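Local coordinates for Glyco_hydro_cc domain-containing protein (Blastomyces gilchristii, PDB 6UB0), which probably hydrolyses beta-1,3-glucan, with specificity for curdlan, as an exo-acting glucanase of glycoside hydrolase family 128, at residues W47-Y52 / Q81-S85; S67-L71 / A104-S108; E75-A79 / K118-W122; M84-A90 / W122-F126; W143-S147 / F177-G181. All coordinates share one frame; numbering follows the deposited sequence.

Interaction 1: residues W47-Y52 / Q81-S85. With BGC (beta-D-glucopyranose), chain B; GLC (alpha-D-glucopyranose), chain C.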
# COMPACT_ATOMS: atom_id res chain seq x y z
N TRP A 47 -11.39 0.84 -1.95
CA TRP A 47 -11.00 -0.59 -2.01
C TRP A 47 -11.40 -1.20 -3.35
O TRP A 47 -10.68 -2.07 -3.86
CB TRP A 47 -11.67 -1.31 -0.85
CG TRP A 47 -11.28 -2.74 -0.72
CD1 TRP A 47 -10.26 -3.26 0.02
CD2 TRP A 47 -11.87 -3.85 -1.42
NE1 TRP A 47 -10.23 -4.62 -0.09
CE2 TRP A 47 -11.18 -5.00 -1.01
CE3 TRP A 47 -12.93 -3.98 -2.33
CZ2 TRP A 47 -11.54 -6.27 -1.48
CZ3 TRP A 47 -13.27 -5.24 -2.80
CH2 TRP A 47 -12.57 -6.36 -2.38
N GLY A 48 -12.58 -0.82 -3.80
CA GLY A 48 -13.27 -1.37 -4.98
C GLY A 48 -14.69 -0.81 -5.08
O GLY A 48 -15.16 -0.02 -4.26
N PRO A 49 -15.46 -1.34 -6.06
CA PRO A 49 -16.83 -0.88 -6.30
C PRO A 49 -17.75 -0.78 -5.07
O PRO A 49 -18.63 0.09 -5.06
CB PRO A 49 -17.40 -1.99 -7.19
CG PRO A 49 -16.21 -2.62 -7.86
CD PRO A 49 -15.05 -2.48 -6.88
N ARG A 50 -17.59 -1.69 -4.11
CA ARG A 50 -18.43 -1.71 -2.88
C ARG A 50 -18.32 -0.37 -2.15
O ARG A 50 -19.15 -0.11 -1.32
CB ARG A 50 -18.05 -2.85 -1.94
CG ARG A 50 -16.70 -2.70 -1.26
CD ARG A 50 -16.47 -3.95 -0.45
NE ARG A 50 -15.27 -4.00 0.37
CZ ARG A 50 -14.53 -5.10 0.57
NH1 ARG A 50 -14.84 -6.25 -0.03
NH2 ARG A 50 -13.46 -5.05 1.33
N GLY A 51 -17.29 0.42 -2.45
CA GLY A 51 -17.01 1.70 -1.74
C GLY A 51 -17.42 2.93 -2.54
O GLY A 51 -17.32 4.04 -1.98
N TYR A 52 -17.86 2.75 -3.80
CA TYR A 52 -18.17 3.85 -4.75
C TYR A 52 -19.25 4.74 -4.15
O TYR A 52 -19.13 6.00 -4.23
CB TYR A 52 -18.65 3.31 -6.09
CG TYR A 52 -17.61 2.64 -6.94
CD1 TYR A 52 -16.27 2.61 -6.58
CD2 TYR A 52 -17.97 2.06 -8.14
CE1 TYR A 52 -15.31 2.02 -7.39
CE2 TYR A 52 -17.03 1.46 -8.96
CZ TYR A 52 -15.70 1.42 -8.58
OH TYR A 52 -14.81 0.85 -9.44
N GLN A 81 -10.56 -10.27 -4.40
CA GLN A 81 -10.33 -8.87 -3.95
C GLN A 81 -11.17 -7.95 -4.81
O GLN A 81 -12.36 -8.26 -5.05
CB GLN A 81 -8.83 -8.58 -3.95
CG GLN A 81 -8.06 -9.51 -3.03
CD GLN A 81 -8.50 -9.33 -1.59
OE1 GLN A 81 -8.84 -8.23 -1.16
NE2 GLN A 81 -8.51 -10.41 -0.83
N ALA A 82 -10.63 -6.83 -5.25
CA ALA A 82 -11.44 -5.82 -5.92
C ALA A 82 -12.11 -6.49 -7.12
O ALA A 82 -13.23 -6.11 -7.41
CB ALA A 82 -10.64 -4.62 -6.35
N ASN A 83 -11.36 -7.31 -7.84
CA ASN A 83 -11.84 -8.17 -8.96
C ASN A 83 -12.38 -7.27 -10.07
O ASN A 83 -13.63 -7.19 -10.24
CB ASN A 83 -12.91 -9.15 -8.47
CG ASN A 83 -13.41 -10.00 -9.62
OD1 ASN A 83 -12.62 -10.40 -10.46
ND2 ASN A 83 -14.71 -10.20 -9.68
N MET A 84 -11.50 -6.49 -10.69
CA MET A 84 -11.89 -5.44 -11.66
C MET A 84 -11.00 -5.58 -12.88
O MET A 84 -9.79 -5.86 -12.73
CB MET A 84 -11.71 -4.02 -11.11
CG MET A 84 -12.47 -3.76 -9.84
SD MET A 84 -11.96 -2.24 -9.04
CE MET A 84 -12.12 -1.15 -10.46
N SER A 85 -11.61 -5.47 -14.05
CA SER A 85 -10.84 -5.48 -15.32
C SER A 85 -10.04 -4.20 -15.36
O SER A 85 -10.45 -3.22 -14.77
CB SER A 85 -11.75 -5.60 -16.49
OG SER A 85 -12.46 -4.39 -16.64
C2 BGC B . -8.60 -7.47 2.59
C3 BGC B . -8.92 -6.36 3.55
C4 BGC B . -8.36 -6.78 4.89
C5 BGC B . -6.85 -7.10 4.75
C6 BGC B . -6.07 -7.65 5.96
C1 BGC B . -7.14 -7.81 2.54
O2 BGC B . -9.01 -6.97 1.31
O3 BGC B . -10.34 -5.99 3.57
O4 BGC B . -8.68 -5.68 5.74
O5 BGC B . -6.60 -8.16 3.82
O6 BGC B . -6.85 -8.75 6.50
C1 GLC C . -3.63 -9.76 0.09
C2 GLC C . -4.97 -9.04 0.26
C3 GLC C . -5.66 -9.46 1.55
C4 GLC C . -5.72 -11.01 1.62
C5 GLC C . -4.38 -11.64 1.35
C6 GLC C . -4.35 -13.18 1.38
O1 GLC C . -2.71 -9.53 1.16
O2 GLC C . -4.92 -7.59 0.27
O3 GLC C . -6.96 -8.85 1.60
O4 GLC C . -6.04 -11.37 2.93
O5 GLC C . -3.95 -11.18 0.07
O6 GLC C . -5.60 -13.59 0.91
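Trp47 and Gln81 meet at the sugar-binding cleft, and both reach the same glucose hydroxyl. Trp47 NE1 donates a hydrogen bond to O2 of the beta-D-glucopyranose at 3.0 Å, with O2 near the indole plane. That hydroxyl in turn donates a hydrogen bond to Gln81 OE1, 2.8 Å from O2. One sugar oxygen is thus gripped by a donor and an acceptor, one from each segment. Gln81 OE1 also accepts from Asn74 ND2, which should fix the turn of the amide. The second glucose lies on the NE2 side of this amide, with its O3 3.3 Å from Gln81 NE2.

Packing holds the indole beside the 81-85 loop. A chi1 of -176° swings the Trp47 ring past its own carbonyl carbon and brings the six-membered ring up against the peptide that joins Gln81 to Ala82. Its CH2 comes within 3.2 Å of Gln81 C. The indole and the Gln81 amide are turned about 65° apart. Over one indole face lies Arg50 NH2, and the guanidinium turns an edge toward O3 of the first glucose without bonding it.

Farther from the sugar the contact becomes apolar. Pro49 CD rests 3.8 Å from Met84 SD, and Tyr52 OH approaches Met84 CE at 3.5 Å. Ala82 CB packs beside Gly48 CA and near the Trp47 carbonyl oxygen.

Both segments are loops of the TIM-barrel-type catalytic core. The first runs from strand 41-42 into helix 52-64, and the second leads from strand 69-71 to helix 86-96. Tyr52 also stacks on Tyr96 of that second helix.

Interaction 2: residues S67-L71 / A104-S108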
# COMPACT_ATOMS: atom_id res chain seq x y z
N SER A 67 -5.39 14.57 5.53
CA SER A 67 -4.81 13.42 4.79
C SER A 67 -4.25 13.95 3.48
O SER A 67 -4.98 14.71 2.79
CB SER A 67 -5.85 12.35 4.58
OG SER A 67 -6.18 11.70 5.81
N LYS A 68 -2.99 13.68 3.19
CA LYS A 68 -2.29 14.21 2.00
C LYS A 68 -2.48 13.25 0.81
O LYS A 68 -2.04 13.57 -0.29
CB LYS A 68 -0.82 14.43 2.35
CG LYS A 68 -0.65 15.33 3.58
CD LYS A 68 0.72 15.30 4.20
CE LYS A 68 1.63 16.39 3.68
NZ LYS A 68 2.54 16.86 4.75
N ASN A 69 -3.01 12.07 1.06
CA ASN A 69 -2.85 10.94 0.11
C ASN A 69 -4.14 10.13 0.08
O ASN A 69 -4.80 10.02 1.09
CB ASN A 69 -1.69 10.01 0.47
CG ASN A 69 -0.32 10.63 0.32
OD1 ASN A 69 0.14 10.82 -0.78
ND2 ASN A 69 0.31 11.02 1.42
N LEU A 70 -4.46 9.56 -1.08
CA LEU A 70 -5.61 8.65 -1.21
C LEU A 70 -5.14 7.43 -2.00
O LEU A 70 -4.45 7.61 -3.04
CB LEU A 70 -6.75 9.31 -1.98
CG LEU A 70 -7.35 10.56 -1.35
CD1 LEU A 70 -8.31 11.21 -2.32
CD2 LEU A 70 -8.03 10.23 -0.04
N LEU A 71 -5.63 6.26 -1.62
CA LEU A 71 -5.31 4.97 -2.33
C LEU A 71 -6.53 4.44 -3.09
O LEU A 71 -7.67 4.47 -2.55
CB LEU A 71 -4.86 3.87 -1.36
CG LEU A 71 -3.53 4.09 -0.67
CD1 LEU A 71 -3.48 3.30 0.62
CD2 LEU A 71 -2.33 3.79 -1.56
N ALA A 104 -4.95 16.09 -3.10
CA ALA A 104 -4.32 14.90 -2.53
C ALA A 104 -3.52 14.18 -3.61
O ALA A 104 -3.86 14.32 -4.84
CB ALA A 104 -5.40 14.03 -1.93
N ARG A 105 -2.48 13.50 -3.16
CA ARG A 105 -1.69 12.61 -4.03
C ARG A 105 -2.48 11.30 -4.13
O ARG A 105 -3.15 10.92 -3.14
CB ARG A 105 -0.27 12.54 -3.48
CG ARG A 105 0.33 13.92 -3.26
CD ARG A 105 1.74 13.80 -2.75
NE ARG A 105 2.57 13.17 -3.75
CZ ARG A 105 3.10 11.96 -3.63
NH1 ARG A 105 2.86 11.25 -2.54
NH2 ARG A 105 3.82 11.44 -4.61
N LEU A 106 -2.60 10.81 -5.36
CA LEU A 106 -3.45 9.66 -5.72
C LEU A 106 -2.54 8.47 -6.00
O LEU A 106 -1.53 8.59 -6.80
CB LEU A 106 -4.30 10.05 -6.94
CG LEU A 106 -5.15 11.30 -6.75
CD1 LEU A 106 -6.00 11.61 -8.00
CD2 LEU A 106 -6.02 11.17 -5.51
N GLY A 107 -2.85 7.35 -5.33
CA GLY A 107 -2.11 6.09 -5.48
C GLY A 107 -2.87 5.14 -6.37
O GLY A 107 -4.07 5.06 -6.26
N SER A 108 -2.19 4.49 -7.28
CA SER A 108 -2.85 3.55 -8.21
C SER A 108 -3.58 2.43 -7.45
O SER A 108 -3.35 2.18 -6.26
CB SER A 108 -1.83 2.93 -9.10
OG SER A 108 -1.27 1.84 -8.43
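Asn69 and Arg105 both carry CG anti to the carbonyl carbon (chi1 -68° in Asn69). With their strands in register, this carries the two chains side by side in the same direction. They belong to the first two strands of a five-stranded parallel sheet in the barrel-like core. Helix 86-96 makes the crossover between them, a beta-alpha-beta unit.

The short strand segments 69-71 and 105-108 approach to 4.8 Å between axes, 22° from parallel. Three backbone bonds join them. Arg105 N donates to Lys68 O at 2.9 Å. Leu70 then uses both of its polar backbone atoms: its N donates to Arg105 O, and its O accepts from Gly107 N. The CA-H of Leu106 adds a longer contact to that same Leu70 oxygen.

On the sheet face of Leu70 and Leu106, the branches touch at Leu70 CD1 and Leu106 CD2, 3.9 Å apart. Ala104 CB closes against Leu70 CG. Tyr100 and Pro44 add to the packing on Leu70.

The other face bears Asn69, Arg105 and Leu71. Leu71 lies beside Gly107, which adds no side chain there, and it packs on Phe138 and Trp173 of later strands. The polar ends of Asn69 and Arg105 find stronger partners outside the pair. Asn69 ND2 donates to Glu41, and Arg105 NH1 forms a salt bridge with Glu204. Between themselves the amide and guanidinium planes stand nearly perpendicular, 88° apart. They share one weak, bent hydrogen bond, from Arg105 NH1 to Asn69 OD1 at 3.3 Å.

Interaction 3: residues E75-A79 / K118-W122. With GLC (alpha-D-glucopyranose), chain C.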
# COMPACT_ATOMS: atom_id res chain seq x y z
N GLU A 75 -6.00 -4.84 -5.12
CA GLU A 75 -5.82 -6.14 -5.87
C GLU A 75 -7.00 -6.34 -6.83
O GLU A 75 -7.75 -7.33 -6.79
CB GLU A 75 -5.60 -7.33 -4.93
CG GLU A 75 -4.21 -7.33 -4.31
CD GLU A 75 -3.83 -8.57 -3.54
OE1 GLU A 75 -4.65 -9.53 -3.56
OE2 GLU A 75 -2.66 -8.56 -3.02
N PRO A 76 -7.18 -5.39 -7.79
CA PRO A 76 -8.19 -5.59 -8.83
C PRO A 76 -7.88 -6.84 -9.69
O PRO A 76 -8.79 -7.43 -10.28
CB PRO A 76 -8.12 -4.25 -9.61
CG PRO A 76 -6.68 -3.79 -9.41
CD PRO A 76 -6.40 -4.16 -7.97
N ASP A 77 -6.61 -7.22 -9.73
CA ASP A 77 -6.09 -8.43 -10.44
C ASP A 77 -6.40 -9.74 -9.69
O ASP A 77 -6.01 -10.80 -10.27
CB ASP A 77 -4.58 -8.34 -10.66
CG ASP A 77 -3.75 -8.31 -9.37
OD1 ASP A 77 -4.17 -7.59 -8.39
OD2 ASP A 77 -2.66 -8.88 -9.38
N ILE A 78 -7.14 -9.76 -8.58
CA ILE A 78 -7.46 -11.00 -7.82
C ILE A 78 -8.97 -11.11 -7.63
O ILE A 78 -9.59 -10.15 -7.20
CB ILE A 78 -6.68 -11.04 -6.48
CG1 ILE A 78 -5.17 -11.03 -6.71
CG2 ILE A 78 -7.15 -12.18 -5.58
CD1 ILE A 78 -4.55 -12.35 -7.19
N ALA A 79 -9.57 -12.24 -8.01
CA ALA A 79 -11.03 -12.32 -8.20
C ALA A 79 -11.76 -12.16 -6.87
O ALA A 79 -12.85 -11.52 -6.87
CB ALA A 79 -11.40 -13.61 -8.92
N LYS A 118 -1.81 -11.10 -14.17
CA LYS A 118 -2.12 -10.48 -12.86
C LYS A 118 -0.96 -9.50 -12.61
O LYS A 118 -0.18 -9.26 -13.55
CB LYS A 118 -2.39 -11.57 -11.82
CG LYS A 118 -3.21 -12.74 -12.32
CD LYS A 118 -3.94 -13.58 -11.29
CE LYS A 118 -5.23 -14.14 -11.85
NZ LYS A 118 -6.40 -13.30 -11.45
N GLY A 119 -0.81 -8.93 -11.40
CA GLY A 119 0.45 -8.26 -11.04
C GLY A 119 0.67 -7.05 -11.92
O GLY A 119 -0.32 -6.39 -12.24
N LEU A 120 1.91 -6.81 -12.33
CA LEU A 120 2.37 -5.63 -13.12
C LEU A 120 1.87 -5.66 -14.57
O LEU A 120 2.06 -4.65 -15.30
CB LEU A 120 3.90 -5.66 -13.11
CG LEU A 120 4.47 -5.71 -11.70
CD1 LEU A 120 5.98 -5.57 -11.70
CD2 LEU A 120 3.80 -4.63 -10.86
N GLY A 121 1.35 -6.80 -14.99
CA GLY A 121 0.71 -6.95 -16.30
C GLY A 121 -0.63 -6.25 -16.23
O GLY A 121 -0.92 -5.43 -17.14
N TRP A 122 -1.38 -6.51 -15.16
CA TRP A 122 -2.66 -5.80 -14.91
C TRP A 122 -2.35 -4.31 -14.79
O TRP A 122 -3.11 -3.48 -15.38
CB TRP A 122 -3.39 -6.37 -13.70
CG TRP A 122 -4.76 -5.79 -13.54
CD1 TRP A 122 -5.97 -6.38 -13.76
CD2 TRP A 122 -5.05 -4.50 -12.97
NE1 TRP A 122 -7.00 -5.52 -13.48
CE2 TRP A 122 -6.46 -4.35 -12.98
CE3 TRP A 122 -4.25 -3.45 -12.53
CZ2 TRP A 122 -7.08 -3.19 -12.52
CZ3 TRP A 122 -4.87 -2.30 -12.12
CH2 TRP A 122 -6.25 -2.18 -12.08
C1 GLC C . -3.63 -9.76 0.09
C2 GLC C . -4.97 -9.04 0.26
C3 GLC C . -5.66 -9.46 1.55
C4 GLC C . -5.72 -11.01 1.62
C5 GLC C . -4.38 -11.64 1.35
C6 GLC C . -4.35 -13.18 1.38
O1 GLC C . -2.71 -9.53 1.16
O2 GLC C . -4.92 -7.59 0.27
O3 GLC C . -6.96 -8.85 1.60
O4 GLC C . -6.04 -11.37 2.93
O5 GLC C . -3.95 -11.18 0.07
O6 GLC C . -5.60 -13.59 0.91
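Pro76 lies across one face of the Trp122 indole. The two side chains cross at about a right angle, and CG of the proline lies over the six-membered ring in a CH-pi contact. Trp122 presents this face because its first torsion, chi1 -173°, turns the indole away from its own backbone N and lays it alongside the loop. The same face continues over Asp77, whose CB also packs on Trp122 CB at 3.8 Å.

The Asp77 carboxylate meets the start of helix 119-130. OD2 accepts from Gly119 N at 2.7 Å in a nearly straight bond. The N-H comes to the anti side of OD2 and well out of the carboxylate plane. Ser112 OG is also hydrogen-bonded to OD2, which thus has two partners.

The loop 75-79 follows strand 69-71 of the TIM-barrel-type core. It opens with a type I beta turn from Glu75 to Ile78, closed by Ile78 N bonding to Glu75 O. Glu75 sits at the sugar end of this turn, and its OE2 comes 3.5 Å from C1 of the alpha-D-glucopyranose. Its side chain starts away from segment 118-122 and is extended beyond CG. His142 ND1 is hydrogen-bonded to the same OE2.

The Lys118 chain is bent near its end. Its NZ donates to the backbone oxygen of Asp77, with 2.8 Å between NZ and O. Lys118 NZ is 6.1 Å from Asp77 OD2, too far for a charged contact. On its way the lysine passes Ile78, with Lys118 CD 4.3 Å from Ile78 CD1.

Interaction 4: residues M84-A90 / W122-F126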
# COMPACT_ATOMS: atom_id res chain seq x y z
N MET A 84 -11.50 -6.49 -10.69
CA MET A 84 -11.89 -5.44 -11.66
C MET A 84 -11.00 -5.58 -12.88
O MET A 84 -9.79 -5.86 -12.73
CB MET A 84 -11.71 -4.02 -11.11
CG MET A 84 -12.47 -3.76 -9.84
SD MET A 84 -11.96 -2.24 -9.04
CE MET A 84 -12.12 -1.15 -10.46
N SER A 85 -11.61 -5.47 -14.05
CA SER A 85 -10.84 -5.48 -15.32
C SER A 85 -10.04 -4.20 -15.36
O SER A 85 -10.45 -3.22 -14.77
CB SER A 85 -11.75 -5.60 -16.49
OG SER A 85 -12.46 -4.39 -16.64
N PRO A 86 -8.84 -4.18 -15.99
CA PRO A 86 -8.10 -2.94 -16.13
C PRO A 86 -8.96 -1.81 -16.72
O PRO A 86 -8.92 -0.69 -16.24
CB PRO A 86 -6.98 -3.38 -17.10
CG PRO A 86 -6.74 -4.78 -16.76
CD PRO A 86 -8.14 -5.32 -16.58
N GLU A 87 -9.76 -2.14 -17.74
CA GLU A 87 -10.68 -1.16 -18.40
C GLU A 87 -11.65 -0.61 -17.35
O GLU A 87 -11.88 0.61 -17.35
CB GLU A 87 -11.54 -1.73 -19.54
CG GLU A 87 -10.86 -2.67 -20.52
CD GLU A 87 -11.90 -3.49 -21.27
OE1 GLU A 87 -12.13 -4.62 -20.86
OE2 GLU A 87 -12.53 -2.96 -22.20
N ALA A 88 -12.26 -1.45 -16.50
CA ALA A 88 -13.25 -0.88 -15.56
C ALA A 88 -12.51 -0.09 -14.46
O ALA A 88 -13.10 0.84 -13.88
CB ALA A 88 -14.11 -1.92 -14.96
N ALA A 89 -11.29 -0.51 -14.13
CA ALA A 89 -10.49 0.23 -13.13
C ALA A 89 -10.19 1.63 -13.66
O ALA A 89 -10.28 2.61 -12.86
CB ALA A 89 -9.23 -0.50 -12.79
N ALA A 90 -9.81 1.73 -14.94
CA ALA A 90 -9.42 3.01 -15.59
C ALA A 90 -10.60 3.98 -15.51
O ALA A 90 -10.43 5.14 -15.06
CB ALA A 90 -9.01 2.77 -17.02
N TRP A 122 -1.38 -6.51 -15.16
CA TRP A 122 -2.66 -5.80 -14.91
C TRP A 122 -2.35 -4.31 -14.79
O TRP A 122 -3.11 -3.48 -15.38
CB TRP A 122 -3.39 -6.37 -13.70
CG TRP A 122 -4.76 -5.79 -13.54
CD1 TRP A 122 -5.97 -6.38 -13.76
CD2 TRP A 122 -5.05 -4.50 -12.97
NE1 TRP A 122 -7.00 -5.52 -13.48
CE2 TRP A 122 -6.46 -4.35 -12.98
CE3 TRP A 122 -4.25 -3.45 -12.53
CZ2 TRP A 122 -7.08 -3.19 -12.52
CZ3 TRP A 122 -4.87 -2.30 -12.12
CH2 TRP A 122 -6.25 -2.18 -12.08
N MET A 123 -1.30 -3.95 -14.05
CA MET A 123 -0.94 -2.51 -13.92
C MET A 123 -0.72 -1.94 -15.33
O MET A 123 -1.25 -0.85 -15.61
CB MET A 123 0.32 -2.27 -13.08
CG MET A 123 0.40 -0.85 -12.56
SD MET A 123 -0.96 -0.35 -11.48
CE MET A 123 -0.30 -0.96 -9.90
N GLN A 124 -0.01 -2.64 -16.20
CA GLN A 124 0.29 -2.04 -17.53
C GLN A 124 -1.00 -1.90 -18.36
O GLN A 124 -1.21 -0.83 -18.99
CB GLN A 124 1.38 -2.80 -18.25
CG GLN A 124 1.84 -1.98 -19.44
CD GLN A 124 3.02 -2.58 -20.13
OE1 GLN A 124 4.13 -2.60 -19.61
NE2 GLN A 124 2.80 -3.03 -21.35
N GLY A 125 -1.88 -2.90 -18.29
CA GLY A 125 -3.22 -2.90 -18.92
C GLY A 125 -4.06 -1.75 -18.40
O GLY A 125 -4.68 -1.00 -19.18
N PHE A 126 -4.08 -1.60 -17.09
CA PHE A 126 -4.68 -0.42 -16.46
C PHE A 126 -3.97 0.87 -16.92
O PHE A 126 -4.67 1.86 -17.25
CB PHE A 126 -4.61 -0.59 -14.95
CG PHE A 126 -4.95 0.66 -14.19
CD1 PHE A 126 -6.27 1.00 -14.01
CD2 PHE A 126 -3.96 1.47 -13.67
CE1 PHE A 126 -6.62 2.14 -13.31
CE2 PHE A 126 -4.30 2.60 -12.96
CZ PHE A 126 -5.62 2.93 -12.77
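Pro86, at the first turn of helix 86-96, is the bump that packs on the Trp122 ring and on the backbone at Gly125 and Phe126. This helix and helix 119-130 are neighbours on the outside of the TIM-barrel-type core. Their short segments pass 8.9 Å apart and cross at -52°.

The pyrrolidine ring fills a hollow made by Trp122, Gly125 and Phe126. Its CG lies over the five-membered ring of the indole in a CH-pi contact, 3.6 Å from the ring centroid. Pro86 CB presses against the helix backbone and comes within 3.4 Å of Phe126 N. Gly125 has no side chain, and this lets the proline settle close to the helix.

Ala89, one turn on, is a second and smaller bump. Its methyl rests in the notch formed by the two aromatic residues. Ala89 CB lies 3.5 Å from Trp122 CZ2, at the indole edge, and equally close to Phe126 CD1. CG of Phe126 is anti to the backbone N (chi1 169°), which brings the phenyl edge up to the backbone between Ala89 and Ala90. Ala90 CB lies farther off, beside Phe126 CD1. Pro109 of strand 105-111 packs on Phe126 and so joins the helix pair to the sheet.

The helix start is capped by Ser85, whose OG accepts from Ala88 N at 3.0 Å. Met84, in the loop before the cap, supplies a hydrogen-bonding oxygen for helix 119-130. Trp122 NE1 donates to Met84 O at 2.9 Å, with an angle of 146° at the hydrogen and the oxygen tilted somewhat from the indole plane.

Interaction 5: residues W143-S147 / F177-G181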
# COMPACT_ATOMS: atom_id res chain seq x y z
N TRP A 143 3.72 -7.60 -2.33
CA TRP A 143 4.53 -8.82 -2.55
C TRP A 143 4.39 -9.76 -1.34
O TRP A 143 4.66 -9.29 -0.22
CB TRP A 143 5.98 -8.46 -2.86
CG TRP A 143 6.77 -9.67 -3.20
CD1 TRP A 143 6.90 -10.26 -4.43
CD2 TRP A 143 7.43 -10.54 -2.28
NE1 TRP A 143 7.69 -11.38 -4.34
CE2 TRP A 143 8.02 -11.58 -3.02
CE3 TRP A 143 7.61 -10.51 -0.89
CZ2 TRP A 143 8.78 -12.57 -2.42
CZ3 TRP A 143 8.37 -11.49 -0.30
CH2 TRP A 143 8.94 -12.52 -1.05
N HIS A 144 3.86 -10.97 -1.54
CA HIS A 144 3.80 -12.05 -0.53
C HIS A 144 4.56 -13.26 -1.09
O HIS A 144 4.44 -13.56 -2.28
CB HIS A 144 2.38 -12.48 -0.19
CG HIS A 144 1.53 -11.40 0.38
ND1 HIS A 144 1.01 -11.47 1.67
CD2 HIS A 144 1.06 -10.26 -0.16
CE1 HIS A 144 0.29 -10.40 1.92
NE2 HIS A 144 0.32 -9.64 0.82
N GLY A 145 5.31 -13.93 -0.24
CA GLY A 145 6.14 -15.04 -0.70
C GLY A 145 7.01 -15.52 0.45
O GLY A 145 7.15 -14.82 1.46
N PRO A 146 7.56 -16.75 0.33
CA PRO A 146 8.49 -17.22 1.34
C PRO A 146 9.61 -16.07 1.65
O PRO A 146 9.88 -15.40 0.72
CB PRO A 146 9.01 -18.53 0.72
CG PRO A 146 7.87 -18.99 -0.16
CD PRO A 146 7.32 -17.71 -0.75
N SER A 147 10.09 -16.25 2.87
CA SER A 147 11.15 -15.43 3.52
C SER A 147 12.49 -15.49 2.77
O SER A 147 13.23 -14.49 2.84
CB SER A 147 11.30 -15.91 4.94
OG SER A 147 11.46 -17.37 4.92
N PHE A 177 3.93 -6.02 2.06
CA PHE A 177 4.89 -7.12 1.79
C PHE A 177 4.97 -8.06 2.99
O PHE A 177 4.86 -7.61 4.12
CB PHE A 177 6.22 -6.51 1.38
CG PHE A 177 6.86 -5.69 2.47
CD1 PHE A 177 7.71 -6.29 3.38
CD2 PHE A 177 6.61 -4.34 2.58
CE1 PHE A 177 8.28 -5.54 4.40
CE2 PHE A 177 7.22 -3.60 3.57
CZ PHE A 177 8.08 -4.20 4.46
N GLU A 178 5.17 -9.36 2.72
CA GLU A 178 5.15 -10.39 3.78
C GLU A 178 6.14 -11.48 3.39
O GLU A 178 5.89 -12.13 2.37
CB GLU A 178 3.72 -10.91 3.94
CG GLU A 178 3.62 -12.09 4.85
CD GLU A 178 2.26 -12.72 4.99
OE1 GLU A 178 1.50 -12.79 3.97
OE2 GLU A 178 1.97 -13.16 6.14
N GLY A 179 7.24 -11.62 4.15
CA GLY A 179 8.18 -12.76 4.06
C GLY A 179 7.79 -13.89 5.01
O GLY A 179 8.01 -13.72 6.25
N GLN A 180 7.23 -14.98 4.48
CA GLN A 180 6.43 -15.97 5.26
C GLN A 180 7.35 -17.01 5.88
O GLN A 180 8.52 -17.10 5.44
CB GLN A 180 5.41 -16.69 4.40
CG GLN A 180 4.12 -15.90 4.22
CD GLN A 180 3.53 -16.15 2.87
OE1 GLN A 180 4.09 -16.89 2.05
NE2 GLN A 180 2.38 -15.54 2.63
N GLY A 181 6.83 -17.75 6.88
CA GLY A 181 7.61 -18.74 7.65
C GLY A 181 7.60 -18.44 9.13
O GLY A 181 6.81 -17.58 9.54
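His144 and Glu178 make the central side-chain contact. His144 ND1 donates to Glu178 OE1 at 2.7 Å, with the oxygen close to the imidazole plane. The oxygen is met on its anti side, and the ring stands about 80° from the carboxylate plane. Glu178 reaches this point as an extended chain, its chi1 of 172° carrying CG to the side of the carbonyl carbon. The same OE1 takes a weak bond from Gln180 NE2.

The other imidazole nitrogen, His144 NE2, is hydrogen-bonded to Glu176 OE1, which in turn bonds the alpha-D-glucopyranose. His144 itself touches this sugar, and Glu178 stands behind it in a second shell. With both ring nitrogens bonded, the rotation of the imidazole should be fixed. Phe209 meets the histidine ring edge-to-face.

These side chains stand on strands 138-146 and 172-180, parallel neighbours in the five-stranded sheet of the TIM-barrel-type core. Helix 150-166 joins them in a beta-alpha-beta crossover. Glu178 N donates to Trp143 O at 3.0 Å. Gly145 then bonds in both directions, its N to Glu178 O and its O from Gln180 N. This pairing places His144 and Glu178 level on one sheet face.

Trp143 and Phe177 point to the opposite face. Trp143 lays its six-membered ring near Glu178 O, with CZ3 3.7 Å from that oxygen, and its NE1 bonds Asp152. Phe177 packs on Phe189 and Leu190 of helix 183-199. At the strand ends Ser147 turns back to Gln180 O, which receives weak bonds from Ser147 N and from Ser147 OG.

All five contacts lie within one catalytic core. Interactions 1, 3 and 4 cluster on one side of the chain's centre. Interactions 3 and 4 share Trp122, and their centres are about 8 Å apart, while interaction 1 shares Met84 and Ser85 with interaction 4. Interaction 2 crosses all three along the chain and pairs the sheet's first two strands. Interaction 5 comes last, on strands farther along the same sheet, with its centre about 26 Å from that of interaction 2. Interactions 1, 3 and 5 all reach the bound sugars. The sugar site is thus assembled from loops and strand ends far apart in the sequence, whereas 2 and 4 join sheet strands and outer helices.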